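Local coordinates for protein phosphoserine aminotransferase (Bacillus circulans, PDB 2C0R) that uses pyridoxal 5'-phosphate to catalyse the reversible conversion of 3-phosphohydroxypyruvate to O-phosphoserine in serine biosynthesis, and the matching step to phosphohydroxythreonine in pyridoxine biosynthesis, at residues Thr66-Leu71 with Phe183-Phe188; Val314-Gln319 with Val351-His356; Lys326-Arg329 with Leu334-Ser337. The protein carries 1 engineered substitution. One frame throughout, in Å; residues are numbered along the deposited sequence.

Interaction 1. Residues Thr66-Leu71 with Phe183-Phe188; sequences TGYKVL and FDLNQF
T66 reaches N186 through a single water: the backbone N of T66 donates to the water, which in turn donates to N186 OD1 over 2.7 Å. G67 then turns the chain with a positive phi (82°), a backbone shape that suits glycine, and leads into strand 68-73. Y68 carries the contact. With its CG anti to the carbonyl carbon (chi1 -71°), the ring runs out over L185 and ends beside the carbonyls of L185 and F188, at and just after the 3-10 turn 185-187. L185 CD2 sits over one ring face in a CH-pi contact, 3.7 Å from the ring centroid and displaced toward the rim, while N186 OD1 lies near the ring edge, 3.6 Å from Y68 CE1. The phenol OH donates to F188 O at 2.7 Å, a bond nearly in line with that carbonyl, and a water links the same OH to N186 O. The strand forms an edge of the seven-stranded mixed sheet of the large domain in fold-type I pyridoxal-phosphate enzymes, pairing with antiparallel strand 205-210; the loop holding L185 and F188 feeds strand 190-194 of that sheet, and I208 touches both Y68 and L185. N186 is itself held by D184 OD1, which takes the side-chain ND2 at 2.8 Å through its syn lone pair and the backbone N, in an Asx turn, from above the carboxylate plane. Further along, K69 NZ bonds to Q55 and N234, V70 packs on helix 45-61, and L71 meets helix 227-232.

Interaction 2. Residues Val314-Gln319 with Val351-His356; sequences VKASEQ and VQFMEH
The two helical segments approach most closely at S317 and F353, whose CA atoms stand 7.3 Å apart; 314-319 belongs to helix 307-319 and 351-356 to the C-terminal helix 344-361. The gap between the backbones is bridged by one large side chain, F353, whose CG stands anti to the backbone N (chi1 174°) and carries the ring across to the other helix. Its far end presses on the A316-S317 peptide: CZ is 3.3 Å from S317 N. S317 CA lies over one ring face, and S317 CB touches CE2 at 3.6 Å. A316 CB comes in at the ring edge, in the plane, 3.8 Å from CZ. A methyl and a methylene of helix 307-319 thus meet the phenyl group from different directions. F313, edge-to-face with the F353 ring, and F322, meeting it at about 45°, complete an aromatic cluster round F353, while L325 touches S317. V351 and M354 pack on helix 260-280, so helix 344-361 lies between helices 307-319 and 260-280 and touches both, remote from the cofactor. The S317 hydroxyl is turned back onto its own helix: chi1 of 76° sets OG between the backbone N and carbonyl carbon, from where it donates to V314 O at 2.8 Å, coming in from the side of the carbonyl (116° at O) and somewhat out of its plane. V314 O also takes the E318 amide, so it holds two donors. With its polar atom satisfied internally, S317 offers F353 only carbon and backbone, and the helices are joined here by van der Waals contact.

Interaction 3. Residues Lys326-Arg329 with Leu334-Ser337; sequences KGHR and LRAS
R335 lays one face of its guanidinium against the CB of H328, with NH2 3.8 Å from that carbon, while the same nitrogen approaches the edge of the imidazole. The arginine runs out with its CG anti to the backbone N and then bends about CG-CD (chi3 56°), which swings the guanidinium alongside the neighbouring loop. A water in the guanidinium plane accepts from R335 NE at 2.8 Å and is bonded to K326 O at 2.7 Å, linking the guanidinium to the loop backbone. NH1 is bonded to the carbonyl of T153, a residue that binds pyridoxal 5'-phosphate, and the arginine side chain is about 7 Å from the cofactor; this second-shell group is thus held by T153 O directly and by the loop through a water. H328 ND1 is bonded to S330 OG. The backbones meet in a single beta bridge between K326 and L334, whose CA atoms are 4.7 Å apart, as the loop following strand 322-323 doubles back beside strand 334-337; G327 bonds to G333 and R335 to L325 through their backbones. Strand 334-337 is the outer strand of a three-stranded antiparallel sheet in the small domain, paired with 299-303. G327, lacking a side chain, lets the strand come close: its N is 3.7 Å from L334 CA. L334 points away from 326-329, toward helix 307-319, where it meets F313, though its CD1 still touches K326 CA at 4.2 Å. R329, poorly ordered, packs on R43 of the second subunit.

In the fold
From the N terminus, interaction 1 comes first: it closes a loop of 111 intervening residues and joins the edge strand 68-73 of the large-domain sheet to the loop that enters strand 190-194. Interactions 2 and 3 both come later in the chain, on the far side of the chain's centre. Interaction 2 opens on helix 307-319, and before it closes on helix 344-361 the chain forms interaction 3 between 326-329 and 334-337, so 3 lies within 2. The two touch, V314 CG2 packing 3.5 Å from L334 CD1. Interaction 1 stays apart from both, its nearest atoms about 18 Å from those of interaction 3.

Interaction 1. Residues Thr66-Leu71 with Phe183-Phe188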
loop_
_atom_site.group_PDB
_atom_site.type_symbol
_atom_site.label_atom_id
_atom_site.label_comp_id
_atom_site.label_asym_id
_atom_site.label_seq_id
_atom_site.Cartn_x
_atom_site.Cartn_y
_atom_site.Cartn_z
ATOM N N THR A 66 20.734 -15.216 9.412
ATOM C CA THR A 66 19.703 -16.217 9.597
ATOM C C THR A 66 18.814 -15.864 10.789
ATOM O O THR A 66 19.250 -15.070 11.637
ATOM C CB THR A 66 20.305 -17.601 9.836
ATOM O OG1 THR A 66 21.114 -17.484 11.021
ATOM C CG2 THR A 66 21.204 -18.075 8.704
ATOM N N GLY A 67 17.623 -16.436 10.865
ATOM C CA GLY A 67 16.710 -16.157 11.919
ATOM C C GLY A 67 15.904 -14.890 11.731
ATOM O O GLY A 67 15.226 -14.475 12.708
ATOM N N TYR A 68 15.965 -14.262 10.569
ATOM C CA TYR A 68 15.194 -13.077 10.274
ATOM C C TYR A 68 14.212 -13.296 9.141
ATOM O O TYR A 68 14.517 -13.974 8.162
ATOM C CB TYR A 68 16.104 -11.895 9.821
ATOM C CG TYR A 68 16.884 -11.388 11.010
ATOM C CD1 TYR A 68 18.056 -12.006 11.436
ATOM C CD2 TYR A 68 16.447 -10.265 11.699
ATOM C CE1 TYR A 68 18.746 -11.498 12.532
ATOM C CE2 TYR A 68 17.130 -9.757 12.798
ATOM C CZ TYR A 68 18.287 -10.389 13.207
ATOM O OH TYR A 68 18.990 -9.917 14.300
ATOM N N LYS A 69 13.035 -12.721 9.288
ATOM C CA LYS A 69 12.064 -12.815 8.209
ATOM C C LYS A 69 11.874 -11.444 7.577
ATOM O O LYS A 69 11.751 -10.451 8.309
ATOM C CB LYS A 69 10.729 -13.326 8.750
ATOM C CG LYS A 69 9.691 -13.585 7.661
ATOM C CD LYS A 69 9.985 -14.794 6.785
ATOM C CE LYS A 69 8.833 -14.876 5.773
ATOM N NZ LYS A 69 9.128 -15.812 4.654
ATOM N N VAL A 70 11.845 -11.401 6.260
ATOM C CA VAL A 70 11.503 -10.176 5.552
ATOM C C VAL A 70 9.981 -10.151 5.351
ATOM O O VAL A 70 9.440 -11.057 4.725
ATOM C CB VAL A 70 12.231 -10.082 4.206
ATOM C CG1 VAL A 70 11.818 -8.849 3.431
ATOM C CG2 VAL A 70 13.738 -10.149 4.419
ATOM N N LEU A 71 9.349 -9.125 5.909
ATOM C CA LEU A 71 7.941 -8.901 5.739
ATOM C C LEU A 71 7.692 -7.716 4.822
ATOM O O LEU A 71 8.468 -6.772 4.839
ATOM C CB LEU A 71 7.284 -8.615 7.115
ATOM C CG LEU A 71 7.612 -9.615 8.205
ATOM C CD1 LEU A 71 6.984 -9.147 9.520
ATOM C CD2 LEU A 71 7.176 -11.036 7.863
ATOM N N PHE A 183 25.453 -3.145 7.056
ATOM C CA PHE A 183 25.282 -3.154 8.483
ATOM C C PHE A 183 25.032 -4.610 8.890
ATOM O O PHE A 183 24.643 -5.438 8.058
ATOM C CB PHE A 183 24.170 -2.221 8.950
ATOM C CG PHE A 183 22.755 -2.627 8.617
ATOM C CD1 PHE A 183 21.931 -3.312 9.506
ATOM C CD2 PHE A 183 22.249 -2.302 7.383
ATOM C CE1 PHE A 183 20.633 -3.691 9.173
ATOM C CE2 PHE A 183 20.950 -2.630 7.028
ATOM C CZ PHE A 183 20.150 -3.290 7.936
ATOM N N ASP A 184 25.292 -4.808 10.179
ATOM C CA ASP A 184 25.079 -6.148 10.746
ATOM C C ASP A 184 23.645 -6.240 11.250
ATOM O O ASP A 184 23.327 -5.675 12.303
ATOM C CB ASP A 184 26.071 -6.403 11.876
ATOM C CG ASP A 184 25.930 -7.729 12.599
ATOM O OD1 ASP A 184 25.199 -8.612 12.059
ATOM O OD2 ASP A 184 26.562 -7.866 13.676
ATOM N N LEU A 185 22.809 -6.959 10.504
ATOM C CA LEU A 185 21.427 -7.093 10.902
ATOM C C LEU A 185 21.281 -7.683 12.299
ATOM O O LEU A 185 20.308 -7.414 12.999
ATOM C CB LEU A 185 20.652 -7.957 9.904
ATOM C CG LEU A 185 19.171 -8.111 10.160
ATOM C CD1 LEU A 185 18.463 -6.773 10.131
ATOM C CD2 LEU A 185 18.545 -8.993 9.064
ATOM N N ASN A 186 22.251 -8.498 12.689
ATOM C CA ASN A 186 22.138 -9.156 13.993
ATOM C C ASN A 186 22.177 -8.200 15.172
ATOM O O ASN A 186 21.823 -8.587 16.304
ATOM C CB ASN A 186 23.297 -10.145 14.134
ATOM C CG ASN A 186 23.228 -11.211 13.074
ATOM O OD1 ASN A 186 22.299 -11.998 13.068
ATOM N ND2 ASN A 186 24.219 -11.245 12.177
ATOM N N GLN A 187 22.561 -6.946 14.991
ATOM C CA GLN A 187 22.416 -6.009 16.087
ATOM C C GLN A 187 20.940 -5.686 16.396
ATOM O O GLN A 187 20.664 -5.186 17.486
ATOM C CB GLN A 187 23.095 -4.665 15.771
ATOM C CG GLN A 187 24.595 -4.717 15.830
ATOM C CD GLN A 187 25.204 -3.342 15.791
ATOM O OE1 GLN A 187 25.203 -2.701 14.734
ATOM N NE2 GLN A 187 25.718 -2.878 16.939
ATOM N N PHE A 188 20.079 -5.948 15.434
ATOM C CA PHE A 188 18.698 -5.476 15.525
ATOM C C PHE A 188 17.708 -6.559 15.777
ATOM O O PHE A 188 17.854 -7.671 15.247
ATOM C CB PHE A 188 18.283 -4.817 14.193
ATOM C CG PHE A 188 18.983 -3.474 13.974
ATOM C CD1 PHE A 188 20.201 -3.435 13.328
ATOM C CD2 PHE A 188 18.407 -2.304 14.451
ATOM C CE1 PHE A 188 20.862 -2.218 13.166
ATOM C CE2 PHE A 188 19.031 -1.085 14.265
ATOM C CZ PHE A 188 20.261 -1.049 13.612
HETATM O O HOH W 1 22.383 -14.259 11.587
HETATM O O HOH W 2 20.216 -10.623 17.107
HETATM O O HOH W 3 20.845 -12.596 15.232
#

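Interaction 2. Residues Val314-Gln319 with Val351-His356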
loop_
_atom_site.group_PDB
_atom_site.type_symbol
_atom_site.label_atom_id
_atom_site.label_comp_id
_atom_site.label_asym_id
_atom_site.label_seq_id
_atom_site.Cartn_x
_atom_site.Cartn_y
_atom_site.Cartn_z
ATOM N N VAL A 314 15.969 27.979 -5.016
ATOM C CA VAL A 314 15.063 26.870 -5.429
ATOM C C VAL A 314 14.483 27.172 -6.791
ATOM O O VAL A 314 14.432 26.381 -7.725
ATOM C CB VAL A 314 13.962 26.668 -4.368
ATOM C CG1 VAL A 314 12.807 25.837 -4.923
ATOM C CG2 VAL A 314 14.505 26.037 -3.085
ATOM N N LYS A 315 14.033 28.432 -6.893
ATOM C CA LYS A 315 13.321 28.816 -8.108
ATOM C C LYS A 315 14.290 28.736 -9.265
ATOM O O LYS A 315 13.981 28.191 -10.338
ATOM C CB LYS A 315 12.740 30.206 -7.911
ATOM N N ALA A 316 15.497 29.264 -9.073
ATOM C CA ALA A 316 16.459 29.184 -10.158
ATOM C C ALA A 316 16.809 27.745 -10.449
ATOM O O ALA A 316 16.986 27.360 -11.596
ATOM C CB ALA A 316 17.667 30.009 -9.728
ATOM N N SER A 317 16.959 26.907 -9.408
ATOM C CA SER A 317 17.281 25.526 -9.683
ATOM C C SER A 317 16.175 24.807 -10.473
ATOM O O SER A 317 16.472 23.978 -11.352
ATOM C CB SER A 317 17.528 24.713 -8.418
ATOM O OG SER A 317 16.361 24.362 -7.710
ATOM N N GLU A 318 14.924 25.129 -10.243
ATOM C CA GLU A 318 13.842 24.504 -11.002
ATOM C C GLU A 318 13.909 24.864 -12.476
ATOM O O GLU A 318 13.587 24.059 -13.349
ATOM C CB GLU A 318 12.508 24.907 -10.377
ATOM C CG GLU A 318 12.310 24.221 -9.031
ATOM C CD GLU A 318 11.148 24.736 -8.213
ATOM O OE1 GLU A 318 10.668 25.886 -8.390
ATOM O OE2 GLU A 318 10.690 23.955 -7.336
ATOM N N GLN A 319 14.365 26.080 -12.753
ATOM C CA GLN A 319 14.537 26.507 -14.129
ATOM C C GLN A 319 15.666 25.792 -14.843
ATOM O O GLN A 319 15.746 25.764 -16.067
ATOM C CB GLN A 319 14.882 28.001 -14.128
ATOM C CG GLN A 319 13.717 28.901 -13.784
ATOM C CD GLN A 319 14.130 30.364 -13.877
ATOM O OE1 GLN A 319 15.313 30.715 -14.059
ATOM N NE2 GLN A 319 13.128 31.239 -13.762
ATOM N N VAL A 351 26.293 20.684 -8.027
ATOM C CA VAL A 351 27.446 21.446 -7.538
ATOM C C VAL A 351 27.762 22.565 -8.499
ATOM O O VAL A 351 28.159 23.656 -8.074
ATOM C CB VAL A 351 28.640 20.480 -7.352
ATOM C CG1 VAL A 351 29.965 21.228 -7.287
ATOM C CG2 VAL A 351 28.366 19.628 -6.105
ATOM N N GLN A 352 27.611 22.314 -9.802
ATOM C CA GLN A 352 27.840 23.357 -10.813
ATOM C C GLN A 352 26.835 24.469 -10.609
ATOM O O GLN A 352 27.219 25.651 -10.590
ATOM C CB GLN A 352 27.733 22.765 -12.208
ATOM C CG GLN A 352 28.777 21.740 -12.609
ATOM C CD GLN A 352 28.594 21.099 -13.967
ATOM O OE1 GLN A 352 29.183 20.035 -14.220
ATOM N NE2 GLN A 352 27.809 21.694 -14.862
ATOM N N PHE A 353 25.566 24.093 -10.445
ATOM C CA PHE A 353 24.536 25.091 -10.176
ATOM C C PHE A 353 24.839 25.882 -8.909
ATOM O O PHE A 353 24.699 27.098 -8.881
ATOM C CB PHE A 353 23.166 24.411 -10.087
ATOM C CG PHE A 353 22.104 25.424 -9.655
ATOM C CD1 PHE A 353 21.601 26.303 -10.610
ATOM C CD2 PHE A 353 21.631 25.492 -8.346
ATOM C CE1 PHE A 353 20.663 27.255 -10.251
ATOM C CE2 PHE A 353 20.693 26.453 -7.988
ATOM C CZ PHE A 353 20.196 27.319 -8.944
ATOM N N MET A 354 25.258 25.168 -7.873
ATOM C CA MET A 354 25.581 25.845 -6.628
ATOM C C MET A 354 26.740 26.810 -6.797
ATOM O O MET A 354 26.747 27.874 -6.182
ATOM C CB MET A 354 25.947 24.796 -5.547
ATOM C CG MET A 354 24.698 24.117 -4.999
ATOM S SD MET A 354 25.152 22.705 -3.957
ATOM C CE MET A 354 25.818 23.557 -2.513
ATOM N N GLU A 355 27.727 26.458 -7.626
ATOM C CA GLU A 355 28.852 27.370 -7.866
ATOM C C GLU A 355 28.385 28.618 -8.595
ATOM O O GLU A 355 28.739 29.730 -8.222
ATOM C CB GLU A 355 29.914 26.623 -8.678
ATOM C CG GLU A 355 31.070 27.554 -9.006
ATOM C CD GLU A 355 32.000 27.896 -7.864
ATOM O OE1 GLU A 355 32.782 28.840 -8.039
ATOM O OE2 GLU A 355 31.968 27.242 -6.789
ATOM N N HIS A 356 27.577 28.468 -9.640
ATOM C CA HIS A 356 26.992 29.598 -10.350
ATOM C C HIS A 356 26.160 30.499 -9.432
ATOM O O HIS A 356 26.266 31.745 -9.483
ATOM C CB HIS A 356 26.074 29.169 -11.509
ATOM C CG HIS A 356 25.261 30.301 -12.085
ATOM N ND1 HIS A 356 25.812 31.349 -12.806
ATOM C CD2 HIS A 356 23.932 30.572 -12.059
ATOM C CE1 HIS A 356 24.899 32.212 -13.192
ATOM N NE2 HIS A 356 23.733 31.751 -12.749
#

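Interaction 3. Residues Lys326-Arg329 with Leu334-Ser337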
loop_
_atom_site.group_PDB
_atom_site.type_symbol
_atom_site.label_atom_id
_atom_site.label_comp_id
_atom_site.label_asym_id
_atom_site.label_seq_id
_atom_site.Cartn_x
_atom_site.Cartn_y
_atom_site.Cartn_z
ATOM N N LYS A 326 14.110 22.196 -2.219
ATOM C CA LYS A 326 13.601 22.970 -1.082
ATOM C C LYS A 326 13.542 22.100 0.169
ATOM O O LYS A 326 12.997 20.983 0.035
ATOM C CB LYS A 326 12.200 23.472 -1.418
ATOM C CG LYS A 326 11.608 24.524 -0.510
ATOM C CD LYS A 326 10.202 24.912 -0.963
ATOM C CE LYS A 326 9.471 25.778 0.048
ATOM N NZ LYS A 326 9.052 27.089 -0.513
ATOM N N GLY A 327 14.038 22.558 1.307
ATOM C CA GLY A 327 14.072 21.777 2.561
ATOM C C GLY A 327 12.652 21.472 2.987
ATOM O O GLY A 327 11.760 22.139 2.494
ATOM N N HIS A 328 12.462 20.487 3.865
ATOM C CA HIS A 328 11.073 20.241 4.301
ATOM C C HIS A 328 10.483 21.452 4.982
ATOM O O HIS A 328 11.204 22.232 5.612
ATOM C CB HIS A 328 11.205 19.055 5.252
ATOM C CG HIS A 328 9.874 18.590 5.767
ATOM N ND1 HIS A 328 9.225 19.105 6.862
ATOM C CD2 HIS A 328 9.086 17.611 5.283
ATOM C CE1 HIS A 328 8.081 18.466 7.033
ATOM N NE2 HIS A 328 7.976 17.558 6.083
ATOM N N ARG A 329 9.178 21.718 4.933
ATOM C CA ARG A 329 8.740 23.024 5.434
ATOM C C ARG A 329 8.953 23.259 6.920
ATOM O O ARG A 329 9.015 24.422 7.329
ATOM C CB ARG A 329 7.252 23.220 5.108
ATOM C CG ARG A 329 6.442 21.938 5.217
ATOM C CD ARG A 329 5.951 21.442 3.870
ATOM N NE ARG A 329 4.520 21.085 3.878
ATOM C CZ ARG A 329 3.853 20.878 2.746
ATOM N NH1 ARG A 329 2.574 20.556 2.722
ATOM N NH2 ARG A 329 4.491 20.996 1.582
ATOM N N LEU A 334 17.590 23.988 2.407
ATOM C CA LEU A 334 17.667 23.146 1.247
ATOM C C LEU A 334 18.052 21.742 1.695
ATOM O O LEU A 334 18.636 21.530 2.771
ATOM C CB LEU A 334 18.735 23.611 0.247
ATOM C CG LEU A 334 18.551 24.985 -0.398
ATOM C CD1 LEU A 334 17.199 25.177 -1.097
ATOM C CD2 LEU A 334 18.729 26.106 0.618
ATOM N N ARG A 335 17.664 20.805 0.848
ATOM C CA ARG A 335 17.935 19.398 1.144
ATOM C C ARG A 335 18.161 18.702 -0.204
ATOM O O ARG A 335 17.231 18.659 -1.014
ATOM C CB ARG A 335 16.775 18.736 1.869
ATOM C CG ARG A 335 17.001 17.236 2.082
ATOM C CD ARG A 335 15.940 16.650 3.026
ATOM N NE ARG A 335 14.581 16.900 2.526
ATOM C CZ ARG A 335 13.476 16.346 2.988
ATOM N NH1 ARG A 335 13.505 15.448 3.984
ATOM N NH2 ARG A 335 12.294 16.667 2.460
ATOM N N ALA A 336 19.347 18.182 -0.409
ATOM C CA ALA A 336 19.678 17.388 -1.567
ATOM C C ALA A 336 19.602 15.921 -1.140
ATOM O O ALA A 336 20.483 15.488 -0.406
ATOM C CB ALA A 336 21.070 17.720 -2.081
ATOM N N SER A 337 18.556 15.251 -1.603
ATOM C CA SER A 337 18.410 13.827 -1.284
ATOM C C SER A 337 19.085 12.987 -2.356
ATOM O O SER A 337 18.813 13.224 -3.549
ATOM C CB SER A 337 16.917 13.510 -1.148
ATOM O OG SER A 337 16.356 14.243 -0.065
HETATM O O HOH W 4 13.481 18.299 0.363
#